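Local coordinates for uncharacterized protein (Parabacteroides distasonis, PDB 4Q34) that probably hydrolyses ester bonds as a member of the alpha/beta hydrolase family, although its natural substrate is not established, at residues A[49-53]-A[160-164]; A[173-177]-A[298-302]. All blocks are in the same frame, centred on the assembly; numbering follows the deposited sequence.

Interaction 1 of 2, residues A[49-53]-A[160-164]; sequences LVFAH and YAALF
Val50 and Ala52 of strand 49-52 meet Tyr160, Leu163 and Phe164 of helix 153-167, a clear example of the helix-on-sheet layering that builds the alpha/beta hydrolase fold. The helix belongs to the connection between parallel strands 83-87 and 170-175, which flank strand 49-52, and it packs against one side of the sheet as the helix of a beta-alpha-beta crossover. Its segment runs nearly antiparallel to the strand (170°), with the axes 10.9 Å apart at their closest.

The apolar contacts divide into two groups. Val50 takes the first. With CG1 anti to the backbone N (chi1 176°), this branch points at the helix and meets Leu163 CD2 tip to tip, at 3.7 Å from Val50 CG1, while touching the edge of the Tyr160 ring more loosely. The other branch, CG2, turns with CB to the far end of the Phe164 ring, whose CZ lies 3.6 Å from Val50 CB. Phe172 of the neighbouring strand meets the rings of both Tyr160 and Phe164, edge-to-face with Phe164. The second group is small: Ala52 CB touches the phenol end of Tyr160, 3.5 Å from Tyr160 CZ, with Tyr160 OH nearer still at 3.3 Å. Phe51, between the two, faces the other side of the sheet and meets Trp62.

The polar part is carried by water. No direct hydrogen bond joins the segments; instead one water bridges them where the strand gives way to the loop, hydrogen-bonded to Tyr160 OH at 2.7 Å and to His53 O at 2.8 Å. His53 is itself tied through NE2 to the backbone N of Gln88, and the bridging water oxygen sits over the centre of its imidazole, 3.6 Å above the ring plane.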
loop_
_atom_site.group_PDB
_atom_site.type_symbol
_atom_site.label_atom_id
_atom_site.label_comp_id
_atom_site.label_asym_id
_atom_site.label_seq_id
_atom_site.Cartn_x
_atom_site.Cartn_y
_atom_site.Cartn_z
ATOM N N LEU A 49 -5.772 -16.292 7.224
ATOM C CA LEU A 49 -4.939 -16.427 6.042
ATOM C C LEU A 49 -4.012 -15.211 5.882
ATOM O O LEU A 49 -4.459 -14.073 5.914
ATOM C CB LEU A 49 -5.811 -16.592 4.814
ATOM C CG LEU A 49 -6.879 -17.654 4.867
ATOM C CD1 LEU A 49 -7.634 -17.672 3.568
ATOM C CD2 LEU A 49 -6.297 -19.030 5.158
ATOM N N VAL A 50 -2.708 -15.466 5.710
ATOM C CA VAL A 50 -1.697 -14.456 5.494
ATOM C C VAL A 50 -1.142 -14.658 4.089
ATOM O O VAL A 50 -0.731 -15.760 3.745
ATOM C CB VAL A 50 -0.578 -14.570 6.535
ATOM C CG1 VAL A 50 0.511 -13.558 6.233
ATOM C CG2 VAL A 50 -1.135 -14.441 7.954
ATOM N N PHE A 51 -1.171 -13.585 3.293
ATOM C CA PHE A 51 -0.784 -13.649 1.891
ATOM C C PHE A 51 0.531 -12.955 1.627
ATOM O O PHE A 51 0.694 -11.785 1.999
ATOM C CB PHE A 51 -1.899 -13.031 1.032
ATOM C CG PHE A 51 -3.188 -13.802 1.056
ATOM C CD1 PHE A 51 -3.427 -14.836 0.179
ATOM C CD2 PHE A 51 -4.171 -13.489 1.948
ATOM C CE1 PHE A 51 -4.605 -15.542 0.188
ATOM C CE2 PHE A 51 -5.360 -14.193 1.968
ATOM C CZ PHE A 51 -5.588 -15.224 1.099
ATOM N N ALA A 52 1.446 -13.653 0.960
ATOM C CA ALA A 52 2.776 -13.121 0.623
ATOM C C ALA A 52 3.066 -13.120 -0.888
ATOM O O ALA A 52 3.129 -14.177 -1.535
ATOM C CB ALA A 52 3.856 -13.954 1.298
ATOM N N HIS A 53 3.319 -11.953 -1.416
ATOM C CA HIS A 53 3.634 -11.733 -2.830
ATOM C C HIS A 53 5.078 -12.129 -3.169
ATOM O O HIS A 53 5.901 -12.431 -2.275
ATOM C CB HIS A 53 3.430 -10.248 -3.127
ATOM C CG HIS A 53 4.329 -9.363 -2.328
ATOM N ND1 HIS A 53 5.648 -9.179 -2.658
ATOM C CD2 HIS A 53 4.139 -8.693 -1.165
ATOM C CE1 HIS A 53 6.217 -8.386 -1.772
ATOM N NE2 HIS A 53 5.324 -8.080 -0.855
ATOM N N TYR A 160 7.595 -11.589 8.426
ATOM C CA TYR A 160 6.441 -12.484 8.416
ATOM C C TYR A 160 6.370 -13.343 9.691
ATOM O O TYR A 160 5.265 -13.578 10.195
ATOM C CB TYR A 160 6.404 -13.369 7.188
ATOM C CG TYR A 160 5.934 -12.682 5.950
ATOM C CD1 TYR A 160 4.559 -12.541 5.684
ATOM C CD2 TYR A 160 6.843 -12.237 4.954
ATOM C CE1 TYR A 160 4.094 -11.941 4.530
ATOM C CE2 TYR A 160 6.380 -11.631 3.777
ATOM C CZ TYR A 160 4.996 -11.512 3.558
ATOM O OH TYR A 160 4.511 -10.910 2.402
ATOM N N ALA A 161 7.522 -13.736 10.246
ATOM C CA ALA A 161 7.515 -14.436 11.536
ATOM C C ALA A 161 6.933 -13.559 12.648
ATOM O O ALA A 161 6.157 -14.057 13.485
ATOM C CB ALA A 161 8.886 -14.907 11.903
ATOM N N ALA A 162 7.284 -12.277 12.644
ATOM C CA ALA A 162 6.779 -11.313 13.631
ATOM C C ALA A 162 5.257 -11.185 13.483
ATOM O O ALA A 162 4.533 -11.121 14.478
ATOM C CB ALA A 162 7.456 -9.959 13.475
ATOM N N LEU A 163 4.775 -11.264 12.254
ATOM C CA LEU A 163 3.342 -11.198 12.022
ATOM C C LEU A 163 2.616 -12.428 12.550
ATOM O O LEU A 163 1.603 -12.295 13.231
ATOM C CB LEU A 163 3.056 -11.077 10.527
ATOM C CG LEU A 163 1.581 -11.083 10.118
ATOM C CD1 LEU A 163 0.786 -10.019 10.881
ATOM C CD2 LEU A 163 1.496 -10.901 8.582
ATOM N N PHE A 164 3.117 -13.628 12.224
ATOM C CA PHE A 164 2.527 -14.851 12.737
ATOM C C PHE A 164 2.608 -14.915 14.254
ATOM O O PHE A 164 1.699 -15.371 14.909
ATOM C CB PHE A 164 3.158 -16.086 12.112
ATOM C CG PHE A 164 2.589 -16.409 10.762
ATOM C CD1 PHE A 164 1.351 -17.011 10.650
ATOM C CD2 PHE A 164 3.253 -16.063 9.619
ATOM C CE1 PHE A 164 0.787 -17.279 9.415
ATOM C CE2 PHE A 164 2.724 -16.371 8.375
ATOM C CZ PHE A 164 1.478 -16.958 8.283
HETATM O O HOH W 1 6.206 -11.437 0.327
#

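Interaction 2 of 2, residues A[173-177]-A[298-302]; sequences ITHSQ and HFPMS
His175 reaches from the end of strand 170-175 into the loop that carries His298. Its CB packs beside Ala52 O of the adjacent strand, and an extended first torsion (chi1 -174°) carries the imidazole out toward residues 298-301. CG and CD2 lie beneath the CE methyl of Met301, a selenomethionine, in a CH-pi contact; Met301 CE is 3.6 Å from His175 CD2, and SE also stands over this face. Ser176 CB covers the opposite face. The positive phi of Ser176 (61°) and the sharp turn after the strand fit the nucleophile elbow of alpha/beta hydrolases. His298, whose ND1 bonds Glu199 OE1, lies beside Ser176, the inferred nucleophile, consistent with a Ser-His-Glu catalytic triad. A water bridges the pair, 2.8 Å from Ser176 OG and 2.7 Å from His298 NE2. Further along the His175 ring, CE1 points into the centre of the Phe299 face, 3.5 Å from Phe299 CE2, making an edge-to-face pair. At the tip, His175 NE2 lies over one face of the obliquely turned His298 ring, 3.5 Å above its plane, and donates to His298 O at 2.9 Å, a fairly straight bond (160°) whose donor is tilted from the carbonyl plane.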
loop_
_atom_site.group_PDB
_atom_site.type_symbol
_atom_site.label_atom_id
_atom_site.label_comp_id
_atom_site.label_asym_id
_atom_site.label_seq_id
_atom_site.Cartn_x
_atom_site.Cartn_y
_atom_site.Cartn_z
ATOM N N ILE A 173 -0.105 -18.260 2.715
ATOM C CA ILE A 173 -0.380 -18.427 1.280
ATOM C C ILE A 173 0.637 -17.564 0.545
ATOM O O ILE A 173 0.614 -16.350 0.703
ATOM C CB ILE A 173 -1.791 -17.956 0.870
ATOM C CG1 ILE A 173 -2.845 -18.413 1.897
ATOM C CG2 ILE A 173 -2.124 -18.438 -0.547
ATOM C CD1 ILE A 173 -2.979 -19.908 1.986
ATOM N N THR A 174 1.492 -18.187 -0.270
ATOM C CA THR A 174 2.621 -17.514 -0.888
ATOM C C THR A 174 2.609 -17.619 -2.394
ATOM O O THR A 174 1.904 -18.454 -2.987
ATOM C CB THR A 174 3.972 -18.029 -0.350
ATOM O OG1 THR A 174 4.229 -19.361 -0.797
ATOM C CG2 THR A 174 4.011 -17.976 1.204
ATOM N N HIS A 175 3.411 -16.750 -3.005
ATOM C CA HIS A 175 3.562 -16.705 -4.449
ATOM C C HIS A 175 5.000 -16.454 -4.882
ATOM O O HIS A 175 5.610 -15.492 -4.459
ATOM C CB HIS A 175 2.717 -15.547 -4.989
ATOM C CG HIS A 175 2.681 -15.479 -6.482
ATOM N ND1 HIS A 175 2.689 -14.292 -7.173
ATOM C CD2 HIS A 175 2.589 -16.456 -7.417
ATOM C CE1 HIS A 175 2.671 -14.535 -8.466
ATOM N NE2 HIS A 175 2.556 -15.838 -8.640
ATOM N N SER A 176 5.524 -17.329 -5.752
ATOM C CA SER A 176 6.798 -17.124 -6.450
ATOM C C SER A 176 7.981 -16.999 -5.465
ATOM O O SER A 176 8.268 -17.976 -4.796
ATOM C CB SER A 176 6.666 -15.982 -7.450
ATOM O OG SER A 176 7.658 -16.139 -8.438
ATOM N N GLN A 177 8.636 -15.844 -5.373
ATOM C CA GLN A 177 9.695 -15.667 -4.373
ATOM C C GLN A 177 9.145 -15.662 -2.965
ATOM O O GLN A 177 9.877 -15.887 -1.999
ATOM C CB GLN A 177 10.462 -14.390 -4.632
ATOM C CG GLN A 177 11.212 -14.417 -5.959
ATOM C CD GLN A 177 10.368 -14.243 -7.244
ATOM O OE1 GLN A 177 9.175 -13.828 -7.265
ATOM N NE2 GLN A 177 11.022 -14.551 -8.349
ATOM N N HIS A 298 1.267 -17.602 -14.478
ATOM C CA HIS A 298 2.026 -17.575 -13.233
ATOM C C HIS A 298 1.241 -16.966 -12.099
ATOM O O HIS A 298 1.640 -17.178 -11.003
ATOM C CB HIS A 298 3.301 -16.793 -13.475
ATOM C CG HIS A 298 4.148 -16.581 -12.265
ATOM N ND1 HIS A 298 4.711 -17.623 -11.565
ATOM C CD2 HIS A 298 4.623 -15.449 -11.709
ATOM C CE1 HIS A 298 5.435 -17.135 -10.570
ATOM N NE2 HIS A 298 5.385 -15.815 -10.633
ATOM N N PHE A 299 0.141 -16.248 -12.380
ATOM C CA PHE A 299 -0.740 -15.693 -11.314
ATOM C C PHE A 299 -2.139 -16.344 -11.294
ATOM O O PHE A 299 -3.127 -15.685 -11.633
ATOM C CB PHE A 299 -0.972 -14.204 -11.479
ATOM C CG PHE A 299 0.213 -13.343 -11.248
ATOM C CD1 PHE A 299 1.247 -13.307 -12.144
ATOM C CD2 PHE A 299 0.266 -12.474 -10.186
ATOM C CE1 PHE A 299 2.342 -12.510 -11.942
ATOM C CE2 PHE A 299 1.349 -11.642 -9.990
ATOM C CZ PHE A 299 2.408 -11.673 -10.877
ATOM N N PRO A 300 -2.219 -17.610 -10.896
ATOM C CA PRO A 300 -3.540 -18.259 -10.949
ATOM C C PRO A 300 -4.584 -17.620 -10.062
ATOM O O PRO A 300 -5.784 -17.679 -10.375
ATOM C CB PRO A 300 -3.244 -19.687 -10.457
ATOM C CG PRO A 300 -1.802 -19.897 -10.750
ATOM C CD PRO A 300 -1.166 -18.568 -10.540
HETATM N N MSE A 301 -4.142 -16.974 -8.996
HETATM C CA MSE A 301 -5.055 -16.277 -8.078
HETATM C C MSE A 301 -5.742 -15.108 -8.683
HETATM O O MSE A 301 -6.748 -14.674 -8.129
HETATM C CB MSE A 301 -4.322 -15.859 -6.744
HETATM C CG MSE A 301 -3.354 -14.665 -6.874
HETATM SE SE MSE A 301 -1.750 -14.909 -7.935
HETATM C CE MSE A 301 -0.958 -16.285 -6.884
ATOM N N SER A 302 -5.248 -14.544 -9.802
ATOM C CA SER A 302 -5.915 -13.374 -10.446
ATOM C C SER A 302 -6.379 -13.658 -11.879
ATOM O O SER A 302 -6.911 -12.781 -12.553
ATOM C CB SER A 302 -5.026 -12.109 -10.393
ATOM O OG SER A 302 -3.741 -12.308 -10.992
HETATM O O HOH W 2 7.002 -13.817 -9.856
#

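Along the chain, interaction 1 comes first: it closes a loop of 106 residues that leaves strand 49-52, passes through strand 83-87 and returns as helix 153-167. That helix leads directly into strand 170-175, where interaction 2 opens; its own loop of 120 residues takes in strands 192-198, 242-246 and 283-287 before ending at 298-302. The two loops therefore stand in series, neither nested nor crossed. In space they join, because strands 49-52 and 170-175 are parallel neighbours, with Val50 O 2.8 Å from Ile173 N. One contact packs helix 153-167 on the sheet; the other ties the probable nucleophile elbow to the loop at 298-302 that carries the probable catalytic histidine.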